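Local coordinates for ABC transporter sugar binding protein (Xanthomonas axonopodis pv. citri, PDB 3UOR) that probably binds maltose or related sugars in the periplasm and delivers them to an ABC transporter for import, at residues V172-K177 with Q236-K241; I187-N192 with G228-M233; R145-R150 with P288-N293; L191-Q196 with V242-V247. All blocks are in the same frame, centred on the assembly; numbering follows the deposited sequence.

Contact 1: V172-K177 with Q236-K241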
loop_
_atom_site.group_PDB
_atom_site.type_symbol
_atom_site.label_atom_id
_atom_site.label_comp_id
_atom_site.label_asym_id
_atom_site.label_seq_id
_atom_site.Cartn_x
_atom_site.Cartn_y
_atom_site.Cartn_z
ATOM N N VAL A 172 17.159 -18.548 -5.640
ATOM C CA VAL A 172 17.944 -17.357 -5.985
ATOM C C VAL A 172 18.590 -16.758 -4.727
ATOM O O VAL A 172 19.770 -16.405 -4.714
ATOM C CB VAL A 172 17.086 -16.270 -6.666
ATOM C CG1 VAL A 172 17.874 -14.978 -6.757
ATOM C CG2 VAL A 172 16.621 -16.735 -8.057
ATOM N N MET A 173 17.814 -16.645 -3.656
ATOM C CA MET A 173 18.370 -16.094 -2.422
ATOM C C MET A 173 19.498 -16.967 -1.889
ATOM O O MET A 173 20.511 -16.455 -1.428
ATOM C CB MET A 173 17.291 -15.857 -1.356
ATOM C CG MET A 173 16.382 -14.650 -1.690
ATOM S SD MET A 173 15.178 -14.314 -0.390
ATOM C CE MET A 173 14.168 -15.804 -0.423
ATOM N N ALA A 174 19.336 -18.280 -1.957
ATOM C CA ALA A 174 20.398 -19.163 -1.459
ATOM C C ALA A 174 21.626 -18.969 -2.346
ATOM O O ALA A 174 22.758 -18.967 -1.866
ATOM C CB ALA A 174 19.951 -20.616 -1.462
ATOM N N ALA A 175 21.396 -18.756 -3.640
ATOM C CA ALA A 175 22.508 -18.616 -4.576
ATOM C C ALA A 175 23.278 -17.319 -4.286
ATOM O O ALA A 175 24.509 -17.278 -4.351
ATOM C CB ALA A 175 22.015 -18.667 -6.032
ATOM N N ILE A 176 22.555 -16.269 -3.930
ATOM C CA ILE A 176 23.190 -14.990 -3.602
ATOM C C ILE A 176 23.958 -15.111 -2.294
ATOM O O ILE A 176 25.072 -14.604 -2.153
ATOM C CB ILE A 176 22.137 -13.856 -3.495
ATOM C CG1 ILE A 176 21.506 -13.599 -4.863
ATOM C CG2 ILE A 176 22.756 -12.596 -2.939
ATOM C CD1 ILE A 176 20.423 -12.545 -4.876
ATOM N N LYS A 177 23.358 -15.809 -1.338
ATOM C CA LYS A 177 23.964 -15.963 -0.031
ATOM C C LYS A 177 25.309 -16.694 -0.152
ATOM O O LYS A 177 26.300 -16.279 0.452
ATOM C CB LYS A 177 23.014 -16.687 0.922
ATOM C CG LYS A 177 23.562 -16.863 2.353
ATOM C CD LYS A 177 23.638 -15.537 3.099
ATOM C CE LYS A 177 24.140 -15.768 4.514
ATOM N NZ LYS A 177 23.988 -14.557 5.352
ATOM N N GLN A 236 17.363 -18.860 7.489
ATOM C CA GLN A 236 18.374 -19.370 6.551
ATOM C C GLN A 236 19.535 -18.382 6.436
ATOM O O GLN A 236 20.564 -18.693 5.855
ATOM C CB GLN A 236 17.800 -19.626 5.155
ATOM C CG GLN A 236 16.662 -20.606 5.100
ATOM C CD GLN A 236 17.087 -21.998 5.478
ATOM O OE1 GLN A 236 18.272 -22.330 5.435
ATOM N NE2 GLN A 236 16.118 -22.826 5.856
ATOM N N GLY A 237 19.365 -17.188 6.989
ATOM C CA GLY A 237 20.377 -16.159 6.869
ATOM C C GLY A 237 20.257 -15.401 5.554
ATOM O O GLY A 237 21.209 -14.729 5.138
ATOM N N TRP A 238 19.103 -15.504 4.891
ATOM C CA TRP A 238 18.898 -14.784 3.622
ATOM C C TRP A 238 18.583 -13.322 3.916
ATOM O O TRP A 238 19.061 -12.418 3.220
ATOM C CB TRP A 238 17.791 -15.415 2.771
ATOM C CG TRP A 238 18.074 -16.828 2.388
ATOM C CD1 TRP A 238 19.294 -17.406 2.262
ATOM C CD2 TRP A 238 17.111 -17.842 2.076
ATOM N NE1 TRP A 238 19.160 -18.720 1.885
ATOM C CE2 TRP A 238 17.827 -19.014 1.768
ATOM C CE3 TRP A 238 15.714 -17.869 2.013
ATOM C CZ2 TRP A 238 17.191 -20.211 1.419
ATOM C CZ3 TRP A 238 15.082 -19.058 1.673
ATOM C CH2 TRP A 238 15.821 -20.212 1.383
ATOM N N ALA A 239 17.799 -13.107 4.971
ATOM C CA ALA A 239 17.435 -11.782 5.436
ATOM C C ALA A 239 17.995 -11.538 6.832
ATOM O O ALA A 239 17.784 -12.353 7.718
ATOM C CB ALA A 239 15.945 -11.663 5.489
ATOM N N PRO A 240 18.657 -10.388 7.040
ATOM C CA PRO A 240 19.210 -10.048 8.359
ATOM C C PRO A 240 18.106 -9.813 9.377
ATOM O O PRO A 240 17.018 -9.325 9.036
ATOM C CB PRO A 240 19.957 -8.733 8.102
ATOM C CG PRO A 240 19.222 -8.111 6.913
ATOM C CD PRO A 240 18.854 -9.304 6.054
ATOM N N LYS A 241 18.393 -10.148 10.629
ATOM C CA LYS A 241 17.430 -9.968 11.703
ATOM C C LYS A 241 17.556 -8.570 12.294
ATOM O O LYS A 241 18.088 -8.397 13.390
ATOM C CB LYS A 241 17.634 -11.048 12.778
ATOM C CG LYS A 241 17.275 -12.444 12.290
ATOM C CD LYS A 241 17.470 -13.479 13.376
ATOM C CE LYS A 241 17.114 -14.859 12.857
ATOM N NZ LYS A 241 17.369 -15.951 13.854
#
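Lys177 and Trp238 meet where the helix carrying residues 172-177 passes the turn that follows helix 221-235. With CG anti to its backbone N (chi1 -178°), the lysine heads for the turn. Lys177 CB comes obliquely to the indole, 4.0 Å from Trp238 CD1. A bend at chi2 then carries Lys177 CD alongside the neighbouring peptide, 3.3 Å from Gly237 O. CE runs past the same oxygen, and Lys177 NZ finally hydrogen-bonds Gly237 O at 2.8 Å, with the donor tilted 15° from the carbonyl plane. Two further partners steady the ammonium group: it also bonds to Arg184 O and makes a cation-pi contact with Tyr185.

The indole of Trp238 supplies more of the buried surface than any other residue. Met173 CB lies over one face, 4.2 Å from the centroid of the Trp238 five-membered ring, in a CH-pi contact. The methionine chain crosses the indole at about a right angle and bends at chi3, which brings Met173 CE to 3.5 Å from Trp238 CE3. Its sulfur takes part in an oblique Met-aromatic contact. Beside it, Ala174 CB rests 4.0 Å from Trp238 CZ2, while Gln236 CB covers the opposite face over the ring centre. Gly237, at positive phi (83°), ends helix 221-235 in a Schellman motif and turns the chain so that its carbonyl meets the lysine.

Helix 166-180 thus packs on the C-terminal end of helix 221-235, where Met173 also touches Met233. Strand 187-188 lies next to both, with Ile187 against Met173 and its backbone bonded to that of Trp238.

Contact 2: I187-N192 with G228-M233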
loop_
_atom_site.group_PDB
_atom_site.type_symbol
_atom_site.label_atom_id
_atom_site.label_comp_id
_atom_site.label_asym_id
_atom_site.label_seq_id
_atom_site.Cartn_x
_atom_site.Cartn_y
_atom_site.Cartn_z
ATOM N N ILE A 187 18.323 -10.386 1.037
ATOM C CA ILE A 187 17.189 -9.459 1.038
ATOM C C ILE A 187 17.032 -8.742 2.374
ATOM O O ILE A 187 17.267 -9.327 3.436
ATOM C CB ILE A 187 15.871 -10.202 0.728
ATOM C CG1 ILE A 187 14.701 -9.226 0.573
ATOM C CG2 ILE A 187 15.557 -11.204 1.830
ATOM C CD1 ILE A 187 13.435 -9.917 0.038
ATOM N N LEU A 188 16.630 -7.477 2.308
ATOM C CA LEU A 188 16.323 -6.689 3.491
ATOM C C LEU A 188 14.811 -6.492 3.665
ATOM O O LEU A 188 14.142 -5.932 2.793
ATOM C CB LEU A 188 17.006 -5.318 3.415
ATOM C CG LEU A 188 16.558 -4.361 4.522
ATOM C CD1 LEU A 188 17.030 -4.876 5.870
ATOM C CD2 LEU A 188 17.068 -2.945 4.278
ATOM N N MET A 189 14.296 -6.970 4.794
ATOM C CA MET A 189 12.909 -6.803 5.198
ATOM C C MET A 189 12.931 -6.450 6.685
ATOM O O MET A 189 12.965 -7.344 7.535
ATOM C CB MET A 189 12.129 -8.116 5.038
ATOM C CG MET A 189 12.093 -8.700 3.631
ATOM S SD MET A 189 10.987 -10.128 3.495
ATOM C CE MET A 189 11.866 -11.325 4.550
ATOM N N PRO A 190 12.924 -5.152 7.010
ATOM C CA PRO A 190 13.034 -4.735 8.417
ATOM C C PRO A 190 11.923 -5.322 9.278
ATOM O O PRO A 190 10.763 -5.222 8.912
ATOM C CB PRO A 190 12.915 -3.213 8.349
ATOM C CG PRO A 190 13.284 -2.859 6.940
ATOM C CD PRO A 190 12.799 -4.008 6.093
ATOM N N LEU A 191 12.288 -5.918 10.412
ATOM C CA LEU A 191 11.354 -6.636 11.277
ATOM C C LEU A 191 10.293 -5.753 11.951
ATOM O O LEU A 191 9.301 -6.262 12.472
ATOM C CB LEU A 191 12.138 -7.405 12.341
ATOM C CG LEU A 191 12.839 -8.665 11.829
ATOM C CD1 LEU A 191 13.824 -9.214 12.854
ATOM C CD2 LEU A 191 11.807 -9.722 11.455
ATOM N N ASN A 192 10.506 -4.440 11.940
ATOM C CA ASN A 192 9.550 -3.497 12.516
ATOM C C ASN A 192 8.425 -3.124 11.546
ATOM O O ASN A 192 7.488 -2.422 11.925
ATOM C CB ASN A 192 10.267 -2.213 12.949
ATOM C CG ASN A 192 10.980 -1.540 11.794
ATOM O OD1 ASN A 192 11.977 -2.054 11.285
ATOM N ND2 ASN A 192 10.460 -0.396 11.355
ATOM N N GLY A 228 5.442 -19.138 7.593
ATOM C CA GLY A 228 6.525 -20.073 7.331
ATOM C C GLY A 228 7.555 -19.544 6.339
ATOM O O GLY A 228 8.774 -19.572 6.597
ATOM N N PHE A 229 7.061 -19.065 5.195
ATOM C CA PHE A 229 7.912 -18.540 4.112
ATOM C C PHE A 229 8.722 -17.325 4.601
ATOM O O PHE A 229 9.929 -17.235 4.390
ATOM C CB PHE A 229 7.025 -18.152 2.914
ATOM C CG PHE A 229 7.783 -17.635 1.720
ATOM C CD1 PHE A 229 8.687 -18.449 1.046
ATOM C CD2 PHE A 229 7.548 -16.350 1.240
ATOM C CE1 PHE A 229 9.373 -17.978 -0.070
ATOM C CE2 PHE A 229 8.216 -15.869 0.134
ATOM C CZ PHE A 229 9.135 -16.683 -0.537
ATOM N N TYR A 230 8.044 -16.398 5.273
ATOM C CA TYR A 230 8.678 -15.196 5.809
ATOM C C TYR A 230 9.737 -15.513 6.901
ATOM O O TYR A 230 10.875 -15.047 6.837
ATOM C CB TYR A 230 7.574 -14.282 6.363
ATOM C CG TYR A 230 8.031 -13.032 7.074
ATOM C CD1 TYR A 230 8.331 -11.869 6.358
ATOM C CD2 TYR A 230 8.103 -12.981 8.468
ATOM C CE1 TYR A 230 8.709 -10.700 7.015
ATOM C CE2 TYR A 230 8.490 -11.815 9.133
ATOM C CZ TYR A 230 8.778 -10.676 8.397
ATOM O OH TYR A 230 9.153 -9.509 9.020
ATOM N N ASP A 231 9.373 -16.309 7.895
ATOM C CA ASP A 231 10.327 -16.664 8.964
ATOM C C ASP A 231 11.548 -17.390 8.386
ATOM O O ASP A 231 12.695 -17.119 8.763
ATOM C CB ASP A 231 9.633 -17.542 9.998
ATOM C CG ASP A 231 10.522 -17.866 11.189
ATOM O OD1 ASP A 231 11.357 -17.018 11.578
ATOM O OD2 ASP A 231 10.355 -18.967 11.749
ATOM N N ASN A 232 11.305 -18.300 7.450
ATOM C CA ASN A 232 12.395 -19.085 6.868
ATOM C C ASN A 232 13.538 -18.223 6.320
ATOM O O ASN A 232 14.692 -18.608 6.414
ATOM C CB ASN A 232 11.873 -20.016 5.771
ATOM C CG ASN A 232 12.946 -20.947 5.251
ATOM O OD1 ASN A 232 13.472 -21.780 5.986
ATOM N ND2 ASN A 232 13.269 -20.820 3.972
ATOM N N MET A 233 13.218 -17.069 5.738
ATOM C CA MET A 233 14.250 -16.218 5.144
ATOM C C MET A 233 15.243 -15.710 6.193
ATOM O O MET A 233 16.425 -15.567 5.912
ATOM C CB MET A 233 13.628 -15.010 4.425
ATOM C CG MET A 233 12.723 -15.382 3.235
ATOM S SD MET A 233 12.310 -13.917 2.247
ATOM C CE MET A 233 10.662 -14.384 1.744
HETATM O O HOH W 1 9.447 -7.242 7.477
HETATM O O HOH W 2 8.274 -9.010 11.882
#
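Met189 reaches from the chain just beyond strand 187-188 to Tyr230 and Met233 on helix 221-235, and its methyl makes the tight part of the contact. A bend at chi3 (-66°) turns that methyl toward the helix, where Met189 CE lies 3.5 Å from Met233 SD. The same carbon, Met189 CE, is 4.0 Å from Tyr230 CD1, approaching the ring obliquely, and Met189 SD adds an oblique Met-aromatic contact to that ring. The two methionine chains cross at about a right angle. Ile187 CG2 touches the helix methionine more loosely, 4.3 Å from Met233 SD.

Toward the phenol end the packing gives way to water. Leu191 CD2 still touches Tyr230 OH at 3.6 Å, but the hydroxyl's polar links to the loop run through two waters. One lies in the ring plane, 2.8 Å from Tyr230 OH, and probably donates to Pro190 O. The second, 3.0 Å from Tyr230 OH, donates to Leu191 O. Edge-to-face packing with Tyr234 further fixes the ring.

Helix 221-235 thus packs on the short strand 187-188 and the loop leaving it, a helix laid against the margin of a central sheet as in the alpha/beta lobes of periplasmic binding proteins.

Contact 3: R145-R150 with P288-N293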
loop_
_atom_site.group_PDB
_atom_site.type_symbol
_atom_site.label_atom_id
_atom_site.label_comp_id
_atom_site.label_asym_id
_atom_site.label_seq_id
_atom_site.Cartn_x
_atom_site.Cartn_y
_atom_site.Cartn_z
ATOM N N ARG A 145 4.121 -2.904 -2.477
ATOM C CA ARG A 145 5.512 -3.223 -2.153
ATOM C C ARG A 145 6.018 -4.372 -3.002
ATOM O O ARG A 145 5.334 -5.371 -3.164
ATOM C CB ARG A 145 5.620 -3.614 -0.663
ATOM C CG ARG A 145 5.003 -2.568 0.288
ATOM C CD ARG A 145 5.626 -1.200 0.041
ATOM N NE ARG A 145 4.934 -0.139 0.775
ATOM C CZ ARG A 145 5.097 0.099 2.076
ATOM N NH1 ARG A 145 5.934 -0.650 2.796
ATOM N NH2 ARG A 145 4.420 1.087 2.661
ATOM N N LEU A 146 7.215 -4.236 -3.554
ATOM C CA LEU A 146 7.749 -5.280 -4.423
ATOM C C LEU A 146 9.272 -5.227 -4.316
ATOM O O LEU A 146 9.803 -4.495 -3.474
ATOM C CB LEU A 146 7.233 -5.095 -5.872
ATOM C CG LEU A 146 7.368 -3.729 -6.550
ATOM C CD1 LEU A 146 8.817 -3.256 -6.536
ATOM C CD2 LEU A 146 6.799 -3.712 -8.008
ATOM N N LEU A 147 9.991 -5.974 -5.151
ATOM C CA LEU A 147 11.447 -6.075 -4.988
ATOM C C LEU A 147 12.261 -5.077 -5.793
ATOM O O LEU A 147 12.207 -5.081 -7.007
ATOM C CB LEU A 147 11.933 -7.485 -5.354
ATOM C CG LEU A 147 11.243 -8.649 -4.647
ATOM C CD1 LEU A 147 11.630 -9.951 -5.325
ATOM C CD2 LEU A 147 11.609 -8.690 -3.163
ATOM N N PHE A 148 13.027 -4.238 -5.112
ATOM C CA PHE A 148 14.120 -3.506 -5.740
ATOM C C PHE A 148 15.293 -4.460 -5.707
ATOM O O PHE A 148 15.496 -5.131 -4.703
ATOM C CB PHE A 148 14.458 -2.242 -4.929
ATOM C CG PHE A 148 13.433 -1.163 -5.049
ATOM C CD1 PHE A 148 13.670 -0.043 -5.839
ATOM C CD2 PHE A 148 12.219 -1.276 -4.412
ATOM C CE1 PHE A 148 12.712 0.955 -5.969
ATOM C CE2 PHE A 148 11.250 -0.279 -4.552
ATOM C CZ PHE A 148 11.502 0.835 -5.325
ATOM N N TYR A 149 16.070 -4.529 -6.787
ATOM C CA TYR A 149 17.156 -5.496 -6.859
ATOM C C TYR A 149 18.387 -4.986 -7.578
ATOM O O TYR A 149 18.285 -4.150 -8.478
ATOM C CB TYR A 149 16.699 -6.803 -7.510
ATOM C CG TYR A 149 16.389 -6.708 -8.982
ATOM C CD1 TYR A 149 15.187 -6.148 -9.433
ATOM C CD2 TYR A 149 17.292 -7.181 -9.928
ATOM C CE1 TYR A 149 14.893 -6.064 -10.799
ATOM C CE2 TYR A 149 17.011 -7.107 -11.292
ATOM C CZ TYR A 149 15.813 -6.550 -11.722
ATOM O OH TYR A 149 15.544 -6.500 -13.064
ATOM N N ARG A 150 19.546 -5.499 -7.158
ATOM C CA ARG A 150 20.813 -5.252 -7.836
ATOM C C ARG A 150 20.985 -6.255 -8.973
ATOM O O ARG A 150 21.168 -7.454 -8.731
ATOM C CB ARG A 150 21.976 -5.370 -6.853
ATOM C CG ARG A 150 22.005 -4.269 -5.781
ATOM C CD ARG A 150 22.827 -3.076 -6.246
ATOM N NE ARG A 150 24.163 -3.480 -6.721
ATOM C CZ ARG A 150 25.243 -3.560 -5.942
ATOM N NH1 ARG A 150 25.159 -3.262 -4.651
ATOM N NH2 ARG A 150 26.412 -3.927 -6.451
ATOM N N PRO A 288 8.182 -7.519 -9.809
ATOM C CA PRO A 288 6.989 -7.726 -8.986
ATOM C C PRO A 288 7.216 -8.861 -7.993
ATOM O O PRO A 288 8.153 -9.628 -8.152
ATOM C CB PRO A 288 5.895 -8.051 -10.013
ATOM C CG PRO A 288 6.608 -8.488 -11.241
ATOM C CD PRO A 288 7.999 -7.912 -11.214
ATOM N N LEU A 289 6.371 -8.959 -6.981
ATOM C CA LEU A 289 6.577 -9.882 -5.867
ATOM C C LEU A 289 6.340 -11.336 -6.283
ATOM O O LEU A 289 5.275 -11.660 -6.804
ATOM C CB LEU A 289 5.599 -9.487 -4.746
ATOM C CG LEU A 289 5.967 -9.622 -3.274
ATOM C CD1 LEU A 289 7.321 -8.981 -2.972
ATOM C CD2 LEU A 289 4.868 -9.043 -2.394
ATOM N N PRO A 290 7.324 -12.226 -6.068
ATOM C CA PRO A 290 7.004 -13.627 -6.373
ATOM C C PRO A 290 5.846 -14.129 -5.519
ATOM O O PRO A 290 5.669 -13.668 -4.393
ATOM C CB PRO A 290 8.289 -14.363 -5.992
ATOM C CG PRO A 290 9.367 -13.313 -6.139
ATOM C CD PRO A 290 8.744 -12.041 -5.707
ATOM N N GLY A 291 5.052 -15.046 -6.055
ATOM C CA GLY A 291 3.990 -15.679 -5.289
ATOM C C GLY A 291 4.200 -17.189 -5.260
ATOM O O GLY A 291 5.142 -17.697 -5.878
ATOM N N PRO A 292 3.329 -17.920 -4.545
ATOM C CA PRO A 292 3.469 -19.376 -4.408
ATOM C C PRO A 292 3.569 -20.137 -5.743
ATOM O O PRO A 292 4.375 -21.075 -5.862
ATOM C CB PRO A 292 2.194 -19.775 -3.663
ATOM C CG PRO A 292 1.848 -18.547 -2.845
ATOM C CD PRO A 292 2.296 -17.363 -3.642
ATOM N N ASN A 293 2.762 -19.731 -6.720
ATOM C CA ASN A 293 2.656 -20.424 -8.002
ATOM C C ASN A 293 3.038 -19.572 -9.194
ATOM O O ASN A 293 2.912 -20.002 -10.331
ATOM C CB ASN A 293 1.232 -20.910 -8.198
ATOM C CG ASN A 293 0.791 -21.798 -7.077
ATOM O OD1 ASN A 293 1.454 -22.784 -6.766
ATOM N ND2 ASN A 293 -0.307 -21.436 -6.433
#
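Leu147 has its CG anti to its own carbonyl carbon (chi1 -53°), a turn that sends the side chain toward the loop 288-293 and sets its tip against Pro290. The leucine methyl Leu147 CD1 reaches Pro290 CD at 3.6 Å, with CG of the same proline ring close behind. Leu146 takes the less common first torsion, its CG between backbone N and carbonyl carbon (chi1 51°). Its branch therefore stays near the backbone of the loop: Leu146 CB is 4.1 Å from Pro288 CA, and CD2 comes to the same alpha carbon.

Leu289 faces both leucines, and its methyls lean on main-chain atoms as much as on side chains. Leu289 CD1 is 4.0 Å from Leu146 CA and also meets the branch point of Leu147, 4.3 Å from Leu147 CG. The other methyl, Leu289 CD2, packs 3.8 Å from Arg145 O.

Strand 134-150 pairs antiparallel with both 259-264 and 284-287 in the mixed sheet of this alpha/beta binding protein. Loop 288-293 begins as strand 284-287 ends, and it continues alongside strand 134-150 by apolar packing. Just before the loop, the backbones of Leu147 and Ala287 are bonded. On the other flank, the backbones of Leu146 and Ser264 are bonded.

Gln364, at the end of helix 359-364, satisfies backbone atoms from both segments: its amide nitrogen bonds to Arg145 O and its oxygen accepts from Leu289 N. Farther along the loop, Pro290 O accepts a hydrogen bond from Gln203 NE2.

Contact 4: L191-Q196 with V242-V247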
loop_
_atom_site.group_PDB
_atom_site.type_symbol
_atom_site.label_atom_id
_atom_site.label_comp_id
_atom_site.label_asym_id
_atom_site.label_seq_id
_atom_site.Cartn_x
_atom_site.Cartn_y
_atom_site.Cartn_z
ATOM N N LEU A 191 12.288 -5.918 10.412
ATOM C CA LEU A 191 11.354 -6.636 11.277
ATOM C C LEU A 191 10.293 -5.753 11.951
ATOM O O LEU A 191 9.301 -6.262 12.472
ATOM C CB LEU A 191 12.138 -7.405 12.341
ATOM C CG LEU A 191 12.839 -8.665 11.829
ATOM C CD1 LEU A 191 13.824 -9.214 12.854
ATOM C CD2 LEU A 191 11.807 -9.722 11.455
ATOM N N ASN A 192 10.506 -4.440 11.940
ATOM C CA ASN A 192 9.550 -3.497 12.516
ATOM C C ASN A 192 8.425 -3.124 11.546
ATOM O O ASN A 192 7.488 -2.422 11.925
ATOM C CB ASN A 192 10.267 -2.213 12.949
ATOM C CG ASN A 192 10.980 -1.540 11.794
ATOM O OD1 ASN A 192 11.977 -2.054 11.285
ATOM N ND2 ASN A 192 10.460 -0.396 11.355
ATOM N N GLU A 193 8.529 -3.559 10.293
ATOM C CA GLU A 193 7.506 -3.255 9.288
ATOM C C GLU A 193 6.599 -4.458 9.111
ATOM O O GLU A 193 7.054 -5.594 9.182
ATOM C CB GLU A 193 8.164 -2.856 7.958
ATOM C CG GLU A 193 9.113 -1.656 8.118
ATOM C CD GLU A 193 9.877 -1.287 6.854
ATOM O OE1 GLU A 193 9.822 -2.034 5.848
ATOM O OE2 GLU A 193 10.550 -0.236 6.878
ATOM N N PHE A 194 5.312 -4.216 8.894
ATOM C CA PHE A 194 4.370 -5.307 8.699
ATOM C C PHE A 194 4.049 -5.623 7.218
ATOM O O PHE A 194 3.448 -6.658 6.922
ATOM C CB PHE A 194 3.066 -4.987 9.434
ATOM C CG PHE A 194 2.296 -3.824 8.843
ATOM C CD1 PHE A 194 1.473 -4.010 7.747
ATOM C CD2 PHE A 194 2.393 -2.548 9.392
ATOM C CE1 PHE A 194 0.752 -2.949 7.200
ATOM C CE2 PHE A 194 1.670 -1.480 8.861
ATOM C CZ PHE A 194 0.847 -1.682 7.760
ATOM N N GLU A 195 4.434 -4.740 6.299
ATOM C CA GLU A 195 3.968 -4.846 4.912
ATOM C C GLU A 195 4.470 -6.094 4.190
ATOM O O GLU A 195 3.766 -6.661 3.343
ATOM C CB GLU A 195 4.287 -3.569 4.110
ATOM C CG GLU A 195 3.433 -2.360 4.489
ATOM C CD GLU A 195 3.989 -1.560 5.676
ATOM O OE1 GLU A 195 4.935 -2.028 6.334
ATOM O OE2 GLU A 195 3.478 -0.458 5.958
ATOM N N GLN A 196 5.674 -6.540 4.533
ATOM C CA GLN A 196 6.240 -7.717 3.876
ATOM C C GLN A 196 5.446 -8.994 4.219
ATOM O O GLN A 196 5.008 -9.707 3.317
ATOM C CB GLN A 196 7.710 -7.887 4.249
ATOM C CG GLN A 196 8.605 -6.721 3.826
ATOM C CD GLN A 196 8.615 -5.608 4.840
ATOM O OE1 GLN A 196 7.825 -5.612 5.781
ATOM N NE2 GLN A 196 9.516 -4.651 4.664
ATOM N N VAL A 242 17.071 -7.573 11.563
ATOM C CA VAL A 242 17.214 -6.185 11.991
ATOM C C VAL A 242 15.927 -5.399 11.840
ATOM O O VAL A 242 15.061 -5.770 11.036
ATOM C CB VAL A 242 18.313 -5.462 11.196
ATOM C CG1 VAL A 242 19.686 -6.044 11.527
ATOM C CG2 VAL A 242 18.053 -5.579 9.718
ATOM N N SER A 243 15.810 -4.323 12.624
ATOM C CA SER A 243 14.768 -3.307 12.453
ATOM C C SER A 243 15.331 -2.183 11.603
ATOM O O SER A 243 16.544 -2.114 11.412
ATOM C CB SER A 243 14.327 -2.753 13.803
ATOM O OG SER A 243 13.647 -3.752 14.547
ATOM N N GLU A 244 14.471 -1.303 11.095
ATOM C CA GLU A 244 14.922 -0.257 10.164
ATOM C C GLU A 244 15.940 0.675 10.799
ATOM O O GLU A 244 16.844 1.180 10.131
ATOM C CB GLU A 244 13.755 0.564 9.597
ATOM C CG GLU A 244 14.218 1.676 8.641
ATOM C CD GLU A 244 13.087 2.273 7.812
ATOM O OE1 GLU A 244 11.900 2.040 8.158
ATOM O OE2 GLU A 244 13.388 2.976 6.813
ATOM N N THR A 245 15.779 0.891 12.097
ATOM C CA THR A 245 16.675 1.744 12.862
ATOM C C THR A 245 18.087 1.161 12.934
ATOM O O THR A 245 19.063 1.895 13.104
ATOM C CB THR A 245 16.126 1.968 14.285
ATOM O OG1 THR A 245 17.139 2.568 15.096
ATOM C CG2 THR A 245 15.709 0.644 14.913
ATOM N N GLN A 246 18.188 -0.161 12.796
ATOM C CA GLN A 246 19.474 -0.856 12.864
ATOM C C GLN A 246 20.177 -0.857 11.525
ATOM O O GLN A 246 21.324 -1.276 11.429
ATOM C CB GLN A 246 19.294 -2.301 13.316
ATOM C CG GLN A 246 18.566 -2.455 14.620
ATOM C CD GLN A 246 18.426 -3.904 15.000
ATOM O OE1 GLN A 246 17.341 -4.477 14.916
ATOM N NE2 GLN A 246 19.534 -4.516 15.410
ATOM N N VAL A 247 19.480 -0.417 10.484
ATOM C CA VAL A 247 20.122 -0.234 9.191
ATOM C C VAL A 247 20.598 1.210 9.116
ATOM O O VAL A 247 19.871 2.126 9.504
ATOM C CB VAL A 247 19.164 -0.547 8.025
ATOM C CG1 VAL A 247 19.904 -0.465 6.697
ATOM C CG2 VAL A 247 18.564 -1.927 8.214
#
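Two hydrogen bonds tie Asn192 and its neighbour Leu191 to the chain at Val242-Glu244. Leu191 N donates to Val242 O at 2.8 Å, almost straight at 175°. The second is made by a side chain: Glu244 N donates to Asn192 OD1 at 2.6 Å, approaching from above the carbonyl plane of the amide rather than within it. Asn192 can offer its oxygen there because its CG stands between the backbone N and the carbonyl carbon (chi1 59°), swinging the amide across to the start of the 3-10 turn 244-246. Ser243 N, between the two bonded groups, is taken by Gln246 OE1 at 2.8 Å.

Beyond the amide two carboxylates come close, Glu193 OE2 lying 2.9 Å from Glu244 OE1 with their planes 77° apart. Both are acceptors, so the approach would probably be unfavourable unless one group carried a proton. The other oxygen of the first carboxylate, Glu193 OE1, accepts a bond from Gln196 NE2 at 2.9 Å.

Packing around these bonds is modest: Ser243 CB sits 3.5 Å from Asn192 OD1, and Leu191 lays its CB and CG along Val242 O.

Helix 377-394 borders the contact, with Val392 and Arg393 against Leu191 and Glu389 against Ser243. From this junction segment 191-196 runs into helix 195-202 and segment 242-247 leads on to helix 250-256.

How the contacts relate
All four contacts fall on the same family region and probably lie in one lobe; every pair touches except contacts 1 and 3, whose nearest atoms are about 6 Å apart. Contacts 2 and 4 are the closest pair, centres about 9 Å apart, and share Leu191 and Asn192. The centre of contact 1 lies about 10 Å from that of contact 2, joined where Met233 O meets the backbone nitrogens of Trp238 and Ala239, probably by hydrogen bonds. Contact 3 reaches contact 2 through Leu147 CD2, 3.9 Å from Ile187 CD1, and both reach the same sheet. Contacts 3 and 4, about 17 Å apart by their centres, meet at Arg145 and Glu195. Along the sequence, contact 3 encloses the other three, whereas contacts 1 and 4 interleave.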